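Local coordinates for protein diphosphomevalonate decarboxylase, putative (Trypanosoma brucei, PDB 2HKE) that probably catalyses the ATP-dependent decarboxylation of (R)-5-diphosphomevalonate to isopentenyl diphosphate, a step of the mevalonate pathway to isoprenoids and sterols, at residues 121-126 / 137-142; 126-131 / 368-373. The protein carries 1 engineered substitution. All blocks are in the same frame, centred on the assembly; numbering follows the deposited sequence.

Contact 1 (121-126 / 137-142); sequences AMSAAL and SMLARL
Helix 114-130 and the short helix 136-143 come together at Ser123 and Ala140, whose CA atoms lie 5.1 Å apart, so at this point the two backbones are separated by little more than a serine side chain. The small size of both Ser123 and Ala140 is consistent with so close an approach. Ser123 CB rests against the backbone of Ala140, 3.6 Å from its N, and Ala140 CB is 3.8 Å from Ser123 CB. With OG anti to its own backbone N (chi1 169°), the hydroxyl reaches across to helix 136-143. There it sits against the Leu139 side chain, Ser123 OG to Leu139 CB being 3.3 Å. Ala140 N is also near, but its angle to OG is too poor for a hydrogen bond; the hydroxyl is bonded instead to Val136 O, a carbonyl in the first turn of the same short helix, and so a buried polar atom is satisfied. Leu139 flanks the serine, and its CD2 branch lies 3.8 Å from Ser123 O. Met81 of helix 76-86 also touches Ser123. Small residues at the point of closest approach and one side-chain-to-backbone bond characterise this buried helix-helix contact, which joins helix 136-143 to helix 114-130, itself lying on strands 5-15 and 48-55 of the N-terminal domain's sheet in the GHMP-kinase fold.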
ATOM      1  N   ALA A 121       3.209  -6.340   9.724  1.00 19.36           N
ATOM      2  CA  ALA A 121       4.043  -7.467  10.172  1.00 20.06           C
ATOM      3  C   ALA A 121       4.247  -7.412  11.691  1.00 20.87           C
ATOM      4  O   ALA A 121       4.201  -8.448  12.376  1.00 20.93           O
ATOM      5  CB  ALA A 121       5.369  -7.454   9.417  1.00 21.06           C
ATOM      6  N   MET A 122       4.479  -6.220  12.233  1.00 20.54           N
ATOM      7  CA  MET A 122       4.667  -6.074  13.678  1.00 22.33           C
ATOM      8  C   MET A 122       3.399  -6.412  14.466  1.00 21.40           C
ATOM      9  O   MET A 122       3.445  -7.066  15.514  1.00 21.08           O
ATOM     10  CB  MET A 122       5.117  -4.654  13.989  1.00 21.17           C
ATOM     11  CG  MET A 122       5.505  -4.450  15.400  1.00 24.70           C
ATOM     12  SD  MET A 122       5.909  -2.748  15.761  1.00 30.46           S
ATOM     13  CE  MET A 122       7.090  -2.352  14.469  1.00 31.03           C
ATOM     14  N   SER A 123       2.270  -5.901  13.992  1.00 21.35           N
ATOM     15  CA  SER A 123       0.950  -6.253  14.583  1.00 21.23           C
ATOM     16  C   SER A 123       0.756  -7.771  14.684  1.00 21.36           C
ATOM     17  O   SER A 123       0.447  -8.309  15.759  1.00 20.90           O
ATOM     18  CB  SER A 123      -0.225  -5.688  13.743  1.00 21.21           C
ATOM     19  OG  SER A 123      -1.440  -6.259  14.209  1.00 20.55           O
ATOM     20  N   ALA A 124       0.956  -8.464  13.574  1.00 19.92           N
ATOM     21  CA  ALA A 124       0.725  -9.913  13.540  1.00 21.27           C
ATOM     22  C   ALA A 124       1.699 -10.675  14.452  1.00 20.76           C
ATOM     23  O   ALA A 124       1.285 -11.581  15.146  1.00 22.65           O
ATOM     24  CB  ALA A 124       0.813 -10.468  12.109  1.00 20.50           C
ATOM     25  N   ALA A 125       2.972 -10.266  14.470  1.00 20.40           N
ATOM     26  CA  ALA A 125       3.988 -10.905  15.322  1.00 20.59           C
ATOM     27  C   ALA A 125       3.663 -10.682  16.792  1.00 21.23           C
ATOM     28  O   ALA A 125       3.762 -11.604  17.592  1.00 22.16           O
ATOM     29  CB  ALA A 125       5.414 -10.367  14.977  1.00 20.53           C
ATOM     30  N   LEU A 126       3.261  -9.467  17.158  1.00 20.80           N
ATOM     31  CA  LEU A 126       2.959  -9.140  18.526  1.00 20.54           C
ATOM     32  C   LEU A 126       1.734  -9.893  19.029  1.00 20.66           C
ATOM     33  O   LEU A 126       1.710 -10.357  20.164  1.00 20.93           O
ATOM     34  CB  LEU A 126       2.737  -7.642  18.702  1.00 20.28           C
ATOM     35  CG  LEU A 126       3.990  -6.787  18.686  1.00 19.80           C
ATOM     36  CD1 LEU A 126       3.642  -5.305  18.517  1.00 24.06           C
ATOM     37  CD2 LEU A 126       4.812  -7.066  19.952  1.00 21.56           C
ATOM     38  N   SER A 137      -5.630  -6.723  11.859  1.00 21.91           N
ATOM     39  CA  SER A 137      -6.009  -5.495  11.157  1.00 22.20           C
ATOM     40  C   SER A 137      -6.191  -4.298  12.118  1.00 21.57           C
ATOM     41  O   SER A 137      -5.631  -3.209  11.887  1.00 20.00           O
ATOM     42  CB  SER A 137      -7.228  -5.741  10.280  1.00 22.16           C
ATOM     43  OG  SER A 137      -7.638  -4.570   9.634  1.00 23.11           O
ATOM     44  N   MET A 138      -6.953  -4.479  13.213  1.00 21.93           N
ATOM     45  CA  MET A 138      -7.188  -3.379  14.138  1.00 23.94           C
ATOM     46  C   MET A 138      -5.976  -2.922  14.904  1.00 22.84           C
ATOM     47  O   MET A 138      -5.842  -1.728  15.173  1.00 22.43           O
ATOM     48  CB  MET A 138      -8.334  -3.709  15.100  1.00 24.53           C
ATOM     49  CG  MET A 138      -9.670  -3.769  14.345  1.00 28.09           C
ATOM     50  SD  MET A 138     -11.052  -4.132  15.493  1.00 36.55           S
ATOM     51  CE  MET A 138     -10.369  -3.371  16.964  1.00 33.48           C
ATOM     52  N   LEU A 139      -5.076  -3.833  15.235  1.00 21.45           N
ATOM     53  CA  LEU A 139      -3.829  -3.391  15.880  1.00 21.03           C
ATOM     54  C   LEU A 139      -2.908  -2.674  14.895  1.00 19.65           C
ATOM     55  O   LEU A 139      -2.273  -1.684  15.236  1.00 20.14           O
ATOM     56  CB  LEU A 139      -3.123  -4.599  16.483  1.00 20.91           C
ATOM     57  CG  LEU A 139      -1.967  -4.225  17.365  1.00 22.26           C
ATOM     58  CD1 LEU A 139      -2.415  -3.438  18.561  1.00 24.43           C
ATOM     59  CD2 LEU A 139      -1.176  -5.501  17.758  1.00 22.88           C
ATOM     60  N   ALA A 140      -2.821  -3.191  13.676  1.00 19.07           N
ATOM     61  CA  ALA A 140      -2.010  -2.594  12.618  1.00 18.75           C
ATOM     62  C   ALA A 140      -2.479  -1.151  12.345  1.00 18.11           C
ATOM     63  O   ALA A 140      -1.656  -0.280  12.165  1.00 17.31           O
ATOM     64  CB  ALA A 140      -2.107  -3.432  11.358  1.00 17.83           C
ATOM     65  N   ARG A 141      -3.800  -0.932  12.398  1.00 17.73           N
ATOM     66  CA  ARG A 141      -4.445   0.377  12.151  1.00 18.05           C
ATOM     67  C   ARG A 141      -3.922   1.436  13.081  1.00 17.63           C
ATOM     68  O   ARG A 141      -3.700   2.585  12.680  1.00 18.93           O
ATOM     69  CB  ARG A 141      -5.958   0.230  12.356  1.00 17.60           C
ATOM     70  CG  ARG A 141      -6.750   1.366  11.783  1.00 18.62           C
ATOM     71  CD  ARG A 141      -8.147   1.438  12.341  1.00 17.30           C
ATOM     72  NE  ARG A 141      -8.134   1.888  13.723  1.00 16.96           N
ATOM     73  CZ  ARG A 141      -8.671   1.274  14.759  1.00 18.81           C
ATOM     74  NH1 ARG A 141      -9.393   0.164  14.622  1.00 20.82           N
ATOM     75  NH2 ARG A 141      -8.615   1.843  15.937  1.00 21.09           N
ATOM     76  N   LEU A 142      -3.675   1.038  14.335  1.00 18.60           N
ATOM     77  CA  LEU A 142      -3.082   1.945  15.329  1.00 18.60           C
ATOM     78  C   LEU A 142      -1.688   2.468  14.953  1.00 19.66           C
ATOM     79  O   LEU A 142      -1.261   3.510  15.441  1.00 22.87           O
ATOM     80  CB  LEU A 142      -3.004   1.261  16.700  1.00 17.71           C
ATOM     81  CG  LEU A 142      -4.381   1.064  17.339  1.00 18.04           C
ATOM     82  CD1 LEU A 142      -4.213   0.239  18.642  1.00 19.71           C
ATOM     83  CD2 LEU A 142      -5.177   2.370  17.628  1.00 19.87           C
TER

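Contact 2 (126-131 / 368-373); sequences LIRAFK and VKYLGP
Arg128 sends its chain away from helix 114-130 with CG anti to the backbone N (chi1 -173°), then bends at chi3 (-81°), which lays the guanidinium over the ring of Tyr370. The tyrosine, on strand 369-371, places its CG beside its own backbone N, turning the ring toward the helix. The two flat groups stack face to face: their planes are only 13° apart and their centres 3.6 Å. Arg128 CZ comes down nearest to Tyr370 CD2, at 3.3 Å, so the cation is offset from the ring centre to a position over CD2. The nitrogens spread from there. Arg128 NH1 lies above the CG-CD2 edge, 3.4 Å from Tyr370 CB, while NH2 is over the middle of the face and Arg128 NE stands 3.6 Å from Tyr370 CD2. The backbones stay well apart, with the CA atoms of Arg128 and Tyr370 9.4 Å from each other, and these two long side chains alone bridge the segments. Val6 of strand 5-15 touches Arg128, and Val8 of that strand and Val136 touch the tyrosine. Because the guanidinium lies flat on the ring, this is a cation-pi stack in which the positive charge faces the pi electrons, while the N-H bonds run roughly parallel to the ring plane rather than into its face. At the protein surface such a pairing can hold an arginine in place without a carboxylate across the contact.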
ATOM      1  N   LEU A 126       3.261  -9.467  17.158  1.00 20.80           N
ATOM      2  CA  LEU A 126       2.959  -9.140  18.526  1.00 20.54           C
ATOM      3  C   LEU A 126       1.734  -9.893  19.029  1.00 20.66           C
ATOM      4  O   LEU A 126       1.710 -10.357  20.164  1.00 20.93           O
ATOM      5  CB  LEU A 126       2.737  -7.642  18.702  1.00 20.28           C
ATOM      6  CG  LEU A 126       3.990  -6.787  18.686  1.00 19.80           C
ATOM      7  CD1 LEU A 126       3.642  -5.305  18.517  1.00 24.06           C
ATOM      8  CD2 LEU A 126       4.812  -7.066  19.952  1.00 21.56           C
ATOM      9  N   ILE A 127       0.713  -9.976  18.197  1.00 20.58           N
ATOM     10  CA  ILE A 127      -0.553 -10.596  18.583  1.00 21.10           C
ATOM     11  C   ILE A 127      -0.275 -12.099  18.830  1.00 21.47           C
ATOM     12  O   ILE A 127      -0.782 -12.644  19.780  1.00 22.78           O
ATOM     13  CB  ILE A 127      -1.642 -10.396  17.513  1.00 20.49           C
ATOM     14  CG1 ILE A 127      -2.223  -8.977  17.598  1.00 20.31           C
ATOM     15  CG2 ILE A 127      -2.785 -11.408  17.665  1.00 21.30           C
ATOM     16  CD1 ILE A 127      -2.912  -8.552  16.314  1.00 20.51           C
ATOM     17  N   ARG A 128       0.527 -12.722  17.995  1.00 22.96           N
ATOM     18  CA  ARG A 128       0.845 -14.138  18.190  1.00 23.83           C
ATOM     19  C   ARG A 128       1.630 -14.325  19.477  1.00 23.93           C
ATOM     20  O   ARG A 128       1.250 -15.134  20.332  1.00 24.03           O
ATOM     21  CB  ARG A 128       1.574 -14.743  17.015  1.00 23.86           C
ATOM     22  CG  ARG A 128       1.725 -16.259  17.190  1.00 24.58           C
ATOM     23  CD  ARG A 128       2.094 -16.981  15.999  1.00 26.28           C
ATOM     24  NE  ARG A 128       0.952 -17.236  15.148  1.00 29.87           N
ATOM     25  CZ  ARG A 128       1.009 -17.996  14.074  1.00 29.97           C
ATOM     26  NH1 ARG A 128       2.150 -18.576  13.706  1.00 35.05           N
ATOM     27  NH2 ARG A 128      -0.074 -18.147  13.354  1.00 33.11           N
ATOM     28  N   ALA A 129       2.673 -13.524  19.660  1.00 23.61           N
ATOM     29  CA  ALA A 129       3.551 -13.640  20.836  1.00 24.79           C
ATOM     30  C   ALA A 129       2.835 -13.448  22.153  1.00 25.18           C
ATOM     31  O   ALA A 129       3.111 -14.169  23.119  1.00 26.31           O
ATOM     32  CB  ALA A 129       4.721 -12.618  20.742  1.00 25.17           C
ATOM     33  N   PHE A 130       1.932 -12.484  22.212  1.00 24.15           N
ATOM     34  CA  PHE A 130       1.237 -12.147  23.441  1.00 24.21           C
ATOM     35  C   PHE A 130      -0.080 -12.887  23.622  1.00 24.08           C
ATOM     36  O   PHE A 130      -0.788 -12.663  24.613  1.00 21.95           O
ATOM     37  CB  PHE A 130       0.990 -10.633  23.476  1.00 25.23           C
ATOM     38  CG  PHE A 130       2.153  -9.840  23.987  1.00 25.56           C
ATOM     39  CD1 PHE A 130       3.188  -9.451  23.134  1.00 27.39           C
ATOM     40  CD2 PHE A 130       2.240  -9.502  25.322  1.00 28.64           C
ATOM     41  CE1 PHE A 130       4.266  -8.701  23.629  1.00 28.13           C
ATOM     42  CE2 PHE A 130       3.340  -8.768  25.829  1.00 28.51           C
ATOM     43  CZ  PHE A 130       4.356  -8.389  24.968  1.00 27.95           C
ATOM     44  N   LYS A 131      -0.448 -13.692  22.626  1.00 24.65           N
ATOM     45  CA  LYS A 131      -1.756 -14.316  22.569  1.00 25.68           C
ATOM     46  C   LYS A 131      -2.894 -13.344  22.845  1.00 25.71           C
ATOM     47  O   LYS A 131      -3.811 -13.598  23.663  1.00 23.88           O
ATOM     48  CB  LYS A 131      -1.786 -15.496  23.518  1.00 26.62           C
ATOM     49  CG  LYS A 131      -0.578 -16.379  23.346  1.00 27.26           C
ATOM     50  CD  LYS A 131      -0.646 -17.588  24.218  1.00 30.65           C
ATOM     51  CE  LYS A 131       0.282 -18.680  23.697  1.00 34.13           C
ATOM     52  NZ  LYS A 131      -0.250 -19.196  22.387  1.00 37.46           N
ATOM     53  N   VAL A 368      -0.308 -11.953   4.997  1.00 29.07           N
ATOM     54  CA  VAL A 368       0.823 -12.154   5.933  1.00 29.67           C
ATOM     55  C   VAL A 368       1.240 -13.620   6.051  1.00 30.61           C
ATOM     56  O   VAL A 368       0.422 -14.519   5.884  1.00 30.77           O
ATOM     57  CB  VAL A 368       0.552 -11.610   7.338  1.00 30.88           C
ATOM     58  CG1 VAL A 368      -0.010 -10.189   7.236  1.00 30.73           C
ATOM     59  CG2 VAL A 368      -0.364 -12.547   8.090  1.00 34.35           C
ATOM     60  N   LYS A 369       2.506 -13.838   6.341  1.00 30.83           N
ATOM     61  CA  LYS A 369       3.078 -15.187   6.451  1.00 31.96           C
ATOM     62  C   LYS A 369       3.801 -15.252   7.780  1.00 31.32           C
ATOM     63  O   LYS A 369       4.492 -14.320   8.136  1.00 32.26           O
ATOM     64  CB  LYS A 369       4.053 -15.453   5.298  1.00 32.47           C
ATOM     65  CG  LYS A 369       4.428 -16.933   5.088  1.00 34.82           C
ATOM     66  CD  LYS A 369       5.075 -17.252   3.693  1.00 36.61           C
ATOM     67  CE  LYS A 369       5.997 -18.529   3.754  1.00 40.33           C
ATOM     68  NZ  LYS A 369       7.027 -18.678   2.618  1.00 43.26           N
ATOM     69  N   TYR A 370       3.636 -16.354   8.518  1.00 32.14           N
ATOM     70  CA  TYR A 370       4.347 -16.586   9.788  1.00 32.06           C
ATOM     71  C   TYR A 370       5.502 -17.485   9.417  1.00 33.10           C
ATOM     72  O   TYR A 370       5.320 -18.476   8.723  1.00 32.78           O
ATOM     73  CB  TYR A 370       3.408 -17.243  10.837  1.00 31.12           C
ATOM     74  CG  TYR A 370       2.264 -16.358  11.191  1.00 28.74           C
ATOM     75  CD1 TYR A 370       1.168 -16.274  10.363  1.00 27.96           C
ATOM     76  CD2 TYR A 370       2.333 -15.512  12.276  1.00 27.90           C
ATOM     77  CE1 TYR A 370       0.140 -15.431  10.629  1.00 30.17           C
ATOM     78  CE2 TYR A 370       1.287 -14.634  12.577  1.00 30.31           C
ATOM     79  CZ  TYR A 370       0.201 -14.592  11.730  1.00 30.61           C
ATOM     80  OH  TYR A 370      -0.834 -13.740  11.958  1.00 30.34           O
ATOM     81  N   LEU A 371       6.678 -17.143   9.874  1.00 34.52           N
ATOM     82  CA  LEU A 371       7.900 -17.849   9.501  1.00 36.31           C
ATOM     83  C   LEU A 371       8.479 -18.650  10.664  1.00 38.64           C
ATOM     84  O   LEU A 371       8.077 -18.513  11.820  1.00 38.24           O
ATOM     85  CB  LEU A 371       8.927 -16.833   9.023  1.00 36.48           C
ATOM     86  CG  LEU A 371       8.801 -16.320   7.575  1.00 38.39           C
ATOM     87  CD1 LEU A 371       7.391 -16.282   7.028  1.00 40.66           C
ATOM     88  CD2 LEU A 371       9.516 -14.964   7.470  1.00 37.22           C
ATOM     89  N   GLY A 372       9.460 -19.482  10.347  1.00 41.54           N
ATOM     90  CA  GLY A 372      10.003 -20.359  11.335  1.00 43.66           C
ATOM     91  C   GLY A 372      11.166 -19.740  12.050  1.00 44.83           C
ATOM     92  O   GLY A 372      11.784 -18.798  11.546  1.00 44.83           O
ATOM     93  N   PRO A 373      11.503 -20.307  13.222  1.00 46.63           N
ATOM     94  CA  PRO A 373      12.607 -19.867  14.053  1.00 47.20           C
ATOM     95  C   PRO A 373      13.917 -19.650  13.301  1.00 48.09           C
ATOM     96  O   PRO A 373      14.744 -18.859  13.755  1.00 48.82           O
ATOM     97  CB  PRO A 373      12.741 -20.998  15.089  1.00 47.61           C
ATOM     98  CG  PRO A 373      11.835 -22.100  14.621  1.00 47.48           C
ATOM     99  CD  PRO A 373      10.784 -21.442  13.838  1.00 47.02           C
TER

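Overall arrangement
Helix 114-130 serves both contacts, and Leu126 belongs to each. Their centres are 11 Å apart on the same side of the chain's centre, contact 1 buried and contact 2 at the surface. They also touch directly: Leu139 CD2 packs on Ile127 CG1 at 3.6 Å, and Ala124 CB on Tyr370 OH at 3.7 Å. Along the chain the two contacts cross, their segments alternating: contact 1 joins neighbouring helices, whereas contact 2 reaches 237 residues onward to strand 369-371, which pairs antiparallel with strand 5-15. The polypeptide thus passes through the C-terminal domain's sheet and returns to the N-terminal one, where its final strand meets helix 114-130, so a late part of the chain is packed onto the N-terminal domain.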